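Local atomic coordinates of hydroxylase (Rhodococcus sp., PDB entry 2OR0), a protein that probably acts as a flavin-dependent monooxygenase of the acyl-CoA dehydrogenase family, using reduced flavin and molecular oxygen to hydroxylate a substrate. Residues 115-118 / 119-123; 186-189 / 190-193. One frame throughout, in Å; residues are numbered along the deposited sequence.

Contact 1 (115-118 / 119-123); sequences QVQE and EIWGE
With Q115 CG anti to the backbone N and E119 CG anti to its carbonyl carbon (chi1 -75°), both extended chains run out on one flank of the helix. Their amide and carboxylate planes are turned 56° apart and do not bond directly; water 1 joins them, accepting from Q115 NE2 and donating to E119 OE2 at 3.0 Å. The other carboxylate oxygen, OE1, forms a salt bridge with R223, so a glutamate suits a place at the solvent edge next to that arginine.

One residue further round, V116 and I120 lie side by side and point the same way, V116 CG2 meeting I120 CD1 at 3.8 Å. These branched, apolar side chains suit the buried face, where both also pack on L109. Next come Q117 and W121: the amide stands almost perpendicular to the indole (89°), with Q117 OE1 3.9 Å from W121 CZ3, while Q117 NE2 is bonded to the carbonyl of A112, which satisfies this buried donor. I120 CG2 lies over one indole face, toward the rim.

Beneath the side chains, E119 N, I120 N and W121 N donate to the carbonyls of Q115, V116 and Q117. The last bond, G122 N to E118 O (2.7 Å), is weak, and water 2 also donates to that carbonyl. These i to i+4 bonds define an alpha-helix; buried V116, I120 and W121 against outward Q115, E118 and E119 make it amphipathic, laid against the beta domain.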
loop_
_atom_site.group_PDB
_atom_site.type_symbol
_atom_site.label_atom_id
_atom_site.label_comp_id
_atom_site.label_asym_id
_atom_site.label_seq_id
_atom_site.Cartn_x
_atom_site.Cartn_y
_atom_site.Cartn_z
ATOM N N GLN A 115 25.192 -0.413 -1.197
ATOM C CA GLN A 115 25.574 -1.731 -0.691
ATOM C C GLN A 115 24.378 -2.620 -0.291
ATOM O O GLN A 115 24.401 -3.839 -0.515
ATOM C CB GLN A 115 26.578 -1.621 0.456
ATOM C CG GLN A 115 27.227 -2.957 0.824
ATOM C CD GLN A 115 28.252 -2.826 1.944
ATOM O OE1 GLN A 115 28.567 -1.721 2.394
ATOM N NE2 GLN A 115 28.769 -3.960 2.404
ATOM N N VAL A 116 23.346 -2.020 0.306
ATOM C CA VAL A 116 22.197 -2.817 0.730
ATOM C C VAL A 116 21.340 -3.228 -0.479
ATOM O O VAL A 116 20.768 -4.326 -0.503
ATOM C CB VAL A 116 21.415 -2.149 1.900
ATOM C CG1 VAL A 116 20.783 -0.833 1.482
ATOM C CG2 VAL A 116 20.377 -3.128 2.529
ATOM N N GLN A 117 21.294 -2.367 -1.503
ATOM C CA GLN A 117 20.547 -2.683 -2.723
ATOM C C GLN A 117 21.160 -3.923 -3.369
ATOM O O GLN A 117 20.449 -4.789 -3.880
ATOM C CB GLN A 117 20.563 -1.509 -3.722
ATOM C CG GLN A 117 20.140 -0.150 -3.171
ATOM C CD GLN A 117 19.939 0.884 -4.271
ATOM O OE1 GLN A 117 19.469 0.557 -5.364
ATOM N NE2 GLN A 117 20.282 2.130 -3.987
ATOM N N GLU A 118 22.493 -3.995 -3.329
ATOM C CA GLU A 118 23.248 -5.123 -3.874
ATOM C C GLU A 118 23.014 -6.372 -3.018
ATOM O O GLU A 118 22.803 -7.466 -3.544
ATOM C CB GLU A 118 24.744 -4.738 -3.958
ATOM C CG GLU A 118 25.698 -5.773 -4.585
ATOM C CD GLU A 118 25.237 -6.316 -5.953
ATOM O OE1 GLU A 118 24.681 -5.545 -6.772
ATOM O OE2 GLU A 118 25.453 -7.527 -6.213
ATOM N N GLU A 119 23.015 -6.214 -1.697
ATOM C CA GLU A 119 22.705 -7.346 -0.806
ATOM C C GLU A 119 21.318 -7.951 -1.072
ATOM O O GLU A 119 21.151 -9.182 -1.119
ATOM C CB GLU A 119 22.819 -6.918 0.659
ATOM C CG GLU A 119 24.251 -6.757 1.137
ATOM C CD GLU A 119 24.343 -6.163 2.529
ATOM O OE1 GLU A 119 23.359 -5.555 3.006
ATOM O OE2 GLU A 119 25.413 -6.300 3.149
ATOM N N ILE A 120 20.326 -7.081 -1.272
ATOM C CA ILE A 120 18.936 -7.516 -1.457
ATOM C C ILE A 120 18.654 -8.042 -2.861
ATOM O O ILE A 120 18.055 -9.119 -3.027
ATOM C CB ILE A 120 17.949 -6.373 -1.036
ATOM C CG1 ILE A 120 18.140 -6.089 0.472
ATOM C CG2 ILE A 120 16.485 -6.718 -1.422
ATOM C CD1 ILE A 120 17.342 -4.946 1.035
ATOM N N TRP A 121 19.098 -7.302 -3.873
ATOM C CA TRP A 121 18.770 -7.641 -5.266
ATOM C C TRP A 121 19.922 -8.245 -6.079
ATOM O O TRP A 121 19.693 -8.785 -7.166
ATOM C CB TRP A 121 18.253 -6.401 -6.000
ATOM C CG TRP A 121 16.933 -5.880 -5.524
ATOM C CD1 TRP A 121 15.818 -6.619 -5.178
ATOM C CD2 TRP A 121 16.575 -4.510 -5.352
ATOM N NE1 TRP A 121 14.796 -5.778 -4.807
ATOM C CE2 TRP A 121 15.233 -4.479 -4.906
ATOM C CE3 TRP A 121 17.253 -3.299 -5.537
ATOM C CZ2 TRP A 121 14.565 -3.289 -4.645
ATOM C CZ3 TRP A 121 16.596 -2.120 -5.276
ATOM C CH2 TRP A 121 15.254 -2.122 -4.834
ATOM N N GLY A 122 21.145 -8.132 -5.554
ATOM C CA GLY A 122 22.365 -8.622 -6.230
ATOM C C GLY A 122 22.261 -9.992 -6.877
ATOM O O GLY A 122 22.542 -10.140 -8.061
ATOM N N GLU A 123 21.839 -10.996 -6.120
ATOM C CA GLU A 123 21.700 -12.335 -6.673
ATOM C C GLU A 123 20.342 -12.568 -7.325
ATOM O O GLU A 123 20.246 -13.239 -8.359
ATOM C CB GLU A 123 21.962 -13.392 -5.598
ATOM C CG GLU A 123 23.414 -13.453 -5.147
ATOM C CD GLU A 123 24.332 -13.931 -6.271
ATOM O OE1 GLU A 123 24.214 -15.119 -6.666
ATOM O OE2 GLU A 123 25.157 -13.118 -6.772
HETATM O O HOH W 1 27.640 -6.594 1.102
HETATM O O HOH W 2 22.865 -10.318 -3.302
#

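Contact 2 (186-189 / 190-193)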
loop_
_atom_site.group_PDB
_atom_site.type_symbol
_atom_site.label_atom_id
_atom_site.label_comp_id
_atom_site.label_asym_id
_atom_site.label_seq_id
_atom_site.Cartn_x
_atom_site.Cartn_y
_atom_site.Cartn_z
ATOM N N ILE A 186 16.998 -1.972 7.631
ATOM C CA ILE A 186 16.813 -3.177 6.818
ATOM C C ILE A 186 17.441 -4.390 7.520
ATOM O O ILE A 186 18.597 -4.317 7.965
ATOM C CB ILE A 186 17.401 -2.999 5.385
ATOM C CG1 ILE A 186 16.638 -1.918 4.615
ATOM C CG2 ILE A 186 17.361 -4.294 4.593
ATOM C CD1 ILE A 186 17.486 -0.681 4.349
ATOM N N LEU A 187 16.676 -5.484 7.635
ATOM C CA LEU A 187 17.130 -6.720 8.304
ATOM C C LEU A 187 16.844 -7.910 7.430
ATOM O O LEU A 187 15.784 -7.970 6.819
ATOM C CB LEU A 187 16.406 -6.951 9.639
ATOM C CG LEU A 187 16.792 -6.140 10.870
ATOM C CD1 LEU A 187 16.301 -4.723 10.756
ATOM C CD2 LEU A 187 16.209 -6.789 12.110
ATOM N N PRO A 188 17.790 -8.865 7.353
ATOM C CA PRO A 188 17.506 -10.123 6.681
ATOM C C PRO A 188 16.586 -10.974 7.565
ATOM O O PRO A 188 16.568 -10.768 8.782
ATOM C CB PRO A 188 18.885 -10.774 6.565
ATOM C CG PRO A 188 19.694 -10.166 7.672
ATOM C CD PRO A 188 19.175 -8.791 7.860
ATOM N N ARG A 189 15.844 -11.907 6.954
ATOM C CA ARG A 189 14.834 -12.712 7.663
ATOM C C ARG A 189 15.465 -13.557 8.762
ATOM O O ARG A 189 14.831 -13.900 9.763
ATOM C CB ARG A 189 14.067 -13.616 6.691
ATOM C CG ARG A 189 13.005 -14.457 7.361
ATOM C CD ARG A 189 11.755 -14.535 6.537
ATOM N NE ARG A 189 11.061 -15.794 6.783
ATOM C CZ ARG A 189 10.090 -16.279 6.017
ATOM N NH1 ARG A 189 9.671 -15.605 4.945
ATOM N NH2 ARG A 189 9.527 -17.440 6.326
ATOM N N THR A 190 16.731 -13.888 8.545
ATOM C CA THR A 190 17.543 -14.574 9.529
ATOM C C THR A 190 17.637 -13.823 10.876
ATOM O O THR A 190 17.853 -14.443 11.938
ATOM C CB THR A 190 18.947 -14.844 8.922
ATOM O OG1 THR A 190 19.478 -16.025 9.525
ATOM C CG2 THR A 190 19.881 -13.669 9.126
ATOM N N ASP A 191 17.454 -12.501 10.836
ATOM C CA ASP A 191 17.586 -11.682 12.029
ATOM C C ASP A 191 16.270 -11.307 12.721
ATOM O O ASP A 191 16.271 -10.489 13.627
ATOM C CB ASP A 191 18.392 -10.429 11.717
ATOM C CG ASP A 191 19.905 -10.714 11.568
ATOM O OD1 ASP A 191 20.350 -11.850 11.873
ATOM O OD2 ASP A 191 20.644 -9.785 11.153
ATOM N N TYR A 192 15.155 -11.906 12.310
ATOM C CA TYR A 192 13.881 -11.676 13.032
ATOM C C TYR A 192 12.985 -12.893 13.026
ATOM O O TYR A 192 13.270 -13.897 12.376
ATOM C CB TYR A 192 13.130 -10.426 12.517
ATOM C CG TYR A 192 12.813 -10.440 11.019
ATOM C CD1 TYR A 192 11.682 -11.094 10.526
ATOM C CD2 TYR A 192 13.644 -9.793 10.110
ATOM C CE1 TYR A 192 11.389 -11.108 9.164
ATOM C CE2 TYR A 192 13.371 -9.801 8.752
ATOM C CZ TYR A 192 12.241 -10.459 8.278
ATOM O OH TYR A 192 11.965 -10.464 6.921
ATOM N N GLN A 193 11.895 -12.779 13.768
ATOM C CA GLN A 193 10.963 -13.869 13.959
ATOM C C GLN A 193 9.573 -13.396 13.522
ATOM O O GLN A 193 9.123 -12.329 13.916
ATOM C CB GLN A 193 10.946 -14.298 15.453
ATOM C CG GLN A 193 9.891 -15.365 15.806
ATOM C CD GLN A 193 9.368 -15.328 17.277
ATOM O OE1 GLN A 193 8.520 -16.168 17.674
ATOM N NE2 GLN A 193 9.859 -14.373 18.074
#
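L187 CB approaches CD2 of the Y192 ring at 4.0 Å, and here the contact begins. The leucine side chain also reaches V214, A217 and V219, an apolar setting that suits it, and its carbonyl O sits in the plane of the Y192 ring, at the edge. P188 follows as the last strand residue. Its carbonyl accepts from D191 N at 2.8 Å, the donor standing above the carbonyl plane. Having no N-H to offer, proline fits a position where the strand gives way to a turn. Its ring offers an apolar surface to the threonine methyl, P188 CG meeting T190 CG2 at 3.8 Å. D191 OD2 comes within 3.6 Å of the same P188 CG, a plain van der Waals approach.

The strand here turns through a short 3-10 segment, with i to i+3 bonds from D191 N to P188 O and from Y192 N to R189 O (3.3 Å), before strand 193-195 begins; this is a connection within the mixed beta sheet of the acyl-CoA dehydrogenase-like fold.

R189 lies over the tyrosine. Its CA makes a CH-pi contact, 3.8 Å from the ring centroid and 28° off the normal, displaced toward the rim. Y192 CG sits between its backbone N and carbonyl carbon (chi1 57°), which folds the ring back beneath R189. A leucine in place of Y192 would probably forfeit this CH-pi contact over the ring face and open a gap beside L187 CB. R189 CB lies 3.8 Å from Y192 OH and R189 CD 4.1 Å from the same oxygen as the long chain carries on past the phenol, and NH1 bonds to the carbonyls of D159 and C161.

Both contacts are local, one along a helix and the other round a turn, yet they touch: I186 CG2 at the start of contact 2 packs against I120 CD1 at 3.6 Å and also against V116 CG2. Helix 114-121 is thereby pressed on strand 182-188. Contact 1 is partly buried, with V116, Q117, I120 and W121 inside and glutamates and waters outside; contact 2 is a surface contact in which L187 is the buried member. Their backbone bonding differs accordingly, i to i+4 in the helix and i to i+3 in the turn. In chemistry, contact 1 sets a buried aliphatic pair against a water-bridged polar flank, whereas contact 2 combines a backbone CH-pi contact with proline packing.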